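Local coordinates for small archaeal modifier protein 1 (Haloferax volcanii, PDB 3PO0) that serves as a ubiquitin-like modifier joined through its C-terminal glycine to lysines of target proteins, and as a sulfur carrier in molybdenum cofactor biosynthesis, at residues A9-V14 and L80-P85. Sequence-based numbering, arbitrary orientation.
Sequences ADLAEV and LALFPP
Leu11, on the short helix 9-15, lies against Pro84 where the chain leaves the last strand of the beta-grasp (ubiquitin-like) fold. That strand, 79-83, runs parallel to strand 2-7 at the middle of the mixed sheet, and the contact covers its end, just before the tail whose final glycine is joined to target proteins. No hydrogen bond joins 9-14 to 80-85; the contact is apolar and buries 217 Å², most of it on Leu11 and Pro84.

Leu11 and Pro84 pass alongside one another, heading opposite ways. Chi1 of -54° sets CG of Leu11 opposite the carbonyl carbon, and chi2 of 177° extends CD1 away from CA, toward the strand end. CG of Leu11 lies 3.9 Å from CB of Pro84, while CD1 comes within 3.8 Å of both CD and N of Pro84, so that the leucine is applied to a whole side of the pyrrolidine ring rather than to one atom. The same methyl extends to the preceding inward-facing residue, lying 3.9 Å from CB of Leu82. Beyond this point Leu82 enters the core against Leu34 and Leu37 of helix 30-40, and Leu11 thereby adjoins the main hydrophobic layer. Burial has one polar cost: the carbonyl oxygen of Leu82 has no hydrogen-bonding partner in the model. Phe83 directs its CA–CB bond away from 9-14, and its ring stacks with that of Phe8.

At the exposed margin, the first residue of the segment makes the closest approach, the methyl CB of Ala9 meeting CG of Pro84 at 3.6 Å.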
loop_
_atom_site.group_PDB
_atom_site.type_symbol
_atom_site.label_atom_id
_atom_site.label_comp_id
_atom_site.label_asym_id
_atom_site.label_seq_id
_atom_site.Cartn_x
_atom_site.Cartn_y
_atom_site.Cartn_z
ATOM N N ALA A 9 -1.477 -12.223 1.539
ATOM C CA ALA A 9 -0.879 -12.928 2.669
ATOM C C ALA A 9 -1.211 -12.272 4.006
ATOM O O ALA A 9 -2.363 -11.941 4.266
ATOM C CB ALA A 9 0.633 -13.045 2.482
ATOM N N ASP A 10 -0.193 -12.083 4.839
ATOM C CA ASP A 10 -0.387 -11.514 6.165
ATOM C C ASP A 10 -1.025 -10.131 6.137
ATOM O O ASP A 10 -1.764 -9.771 7.051
ATOM C CB ASP A 10 0.935 -11.466 6.934
ATOM C CG ASP A 10 1.411 -12.838 7.366
ATOM O OD1 ASP A 10 0.662 -13.821 7.167
ATOM O OD2 ASP A 10 2.528 -12.933 7.918
ATOM N N LEU A 11 -0.746 -9.349 5.100
ATOM C CA LEU A 11 -1.262 -7.986 5.077
ATOM C C LEU A 11 -2.771 -7.968 4.808
ATOM O O LEU A 11 -3.504 -7.171 5.393
ATOM C CB LEU A 11 -0.492 -7.107 4.085
ATOM C CG LEU A 11 1.026 -7.066 4.265
ATOM C CD1 LEU A 11 1.663 -6.206 3.172
ATOM C CD2 LEU A 11 1.406 -6.541 5.652
ATOM N N ALA A 12 -3.238 -8.855 3.940
ATOM C CA ALA A 12 -4.673 -8.996 3.723
ATOM C C ALA A 12 -5.365 -9.496 4.988
ATOM O O ALA A 12 -6.498 -9.118 5.277
ATOM C CB ALA A 12 -4.959 -9.947 2.555
ATOM N N GLU A 13 -4.693 -10.369 5.734
ATOM C CA GLU A 13 -5.283 -10.907 6.951
ATOM C C GLU A 13 -5.404 -9.813 8.003
ATOM O O GLU A 13 -6.435 -9.680 8.664
ATOM C CB GLU A 13 -4.455 -12.080 7.484
ATOM C CG GLU A 13 -4.468 -13.301 6.576
ATOM C CD GLU A 13 -3.577 -14.418 7.081
ATOM O OE1 GLU A 13 -3.433 -14.561 8.316
ATOM O OE2 GLU A 13 -3.015 -15.152 6.240
ATOM N N VAL A 14 -4.349 -9.020 8.144
ATOM C CA VAL A 14 -4.333 -7.961 9.147
ATOM C C VAL A 14 -5.394 -6.907 8.841
ATOM O O VAL A 14 -6.047 -6.387 9.758
ATOM C CB VAL A 14 -2.950 -7.286 9.232
ATOM C CG1 VAL A 14 -3.025 -6.007 10.065
ATOM C CG2 VAL A 14 -1.929 -8.252 9.816
ATOM N N LEU A 80 -2.667 -0.761 -7.261
ATOM C CA LEU A 80 -1.503 -0.789 -6.393
ATOM C C LEU A 80 -1.535 -2.094 -5.620
ATOM O O LEU A 80 -2.603 -2.622 -5.340
ATOM C CB LEU A 80 -1.546 0.402 -5.422
ATOM C CG LEU A 80 -1.791 1.740 -6.133
ATOM C CD1 LEU A 80 -2.124 2.860 -5.155
ATOM C CD2 LEU A 80 -0.589 2.096 -6.986
ATOM N N ALA A 81 -0.370 -2.619 -5.275
ATOM C CA ALA A 81 -0.322 -3.844 -4.503
ATOM C C ALA A 81 0.700 -3.745 -3.391
ATOM O O ALA A 81 1.709 -3.052 -3.523
ATOM C CB ALA A 81 -0.007 -5.026 -5.396
ATOM N N LEU A 82 0.420 -4.451 -2.300
ATOM C CA LEU A 82 1.353 -4.582 -1.182
ATOM C C LEU A 82 1.598 -6.062 -0.905
ATOM O O LEU A 82 0.658 -6.807 -0.622
ATOM C CB LEU A 82 0.765 -3.986 0.097
ATOM C CG LEU A 82 0.840 -2.511 0.447
ATOM C CD1 LEU A 82 0.454 -2.374 1.910
ATOM C CD2 LEU A 82 2.219 -1.945 0.189
ATOM N N PHE A 83 2.854 -6.475 -0.981
ATOM C CA PHE A 83 3.235 -7.849 -0.664
ATOM C C PHE A 83 4.218 -7.860 0.497
ATOM O O PHE A 83 5.179 -7.107 0.495
ATOM C CB PHE A 83 3.920 -8.516 -1.861
ATOM C CG PHE A 83 3.018 -8.781 -3.027
ATOM C CD1 PHE A 83 2.287 -9.955 -3.102
ATOM C CD2 PHE A 83 2.945 -7.888 -4.078
ATOM C CE1 PHE A 83 1.477 -10.218 -4.189
ATOM C CE2 PHE A 83 2.130 -8.145 -5.172
ATOM C CZ PHE A 83 1.397 -9.313 -5.224
ATOM N N PRO A 84 3.980 -8.727 1.488
ATOM C CA PRO A 84 4.917 -8.955 2.590
ATOM C C PRO A 84 5.968 -9.984 2.194
ATOM O O PRO A 84 5.784 -10.693 1.210
ATOM C CB PRO A 84 4.016 -9.542 3.676
ATOM C CG PRO A 84 2.973 -10.286 2.918
ATOM C CD PRO A 84 2.735 -9.498 1.646
ATOM N N PRO A 85 7.064 -10.079 2.961
ATOM C CA PRO A 85 8.002 -11.178 2.727
ATOM C C PRO A 85 7.405 -12.488 3.238
ATOM O O PRO A 85 6.489 -12.454 4.059
ATOM C CB PRO A 85 9.214 -10.779 3.569
ATOM C CG PRO A 85 8.642 -9.945 4.663
ATOM C CD PRO A 85 7.514 -9.182 4.040
#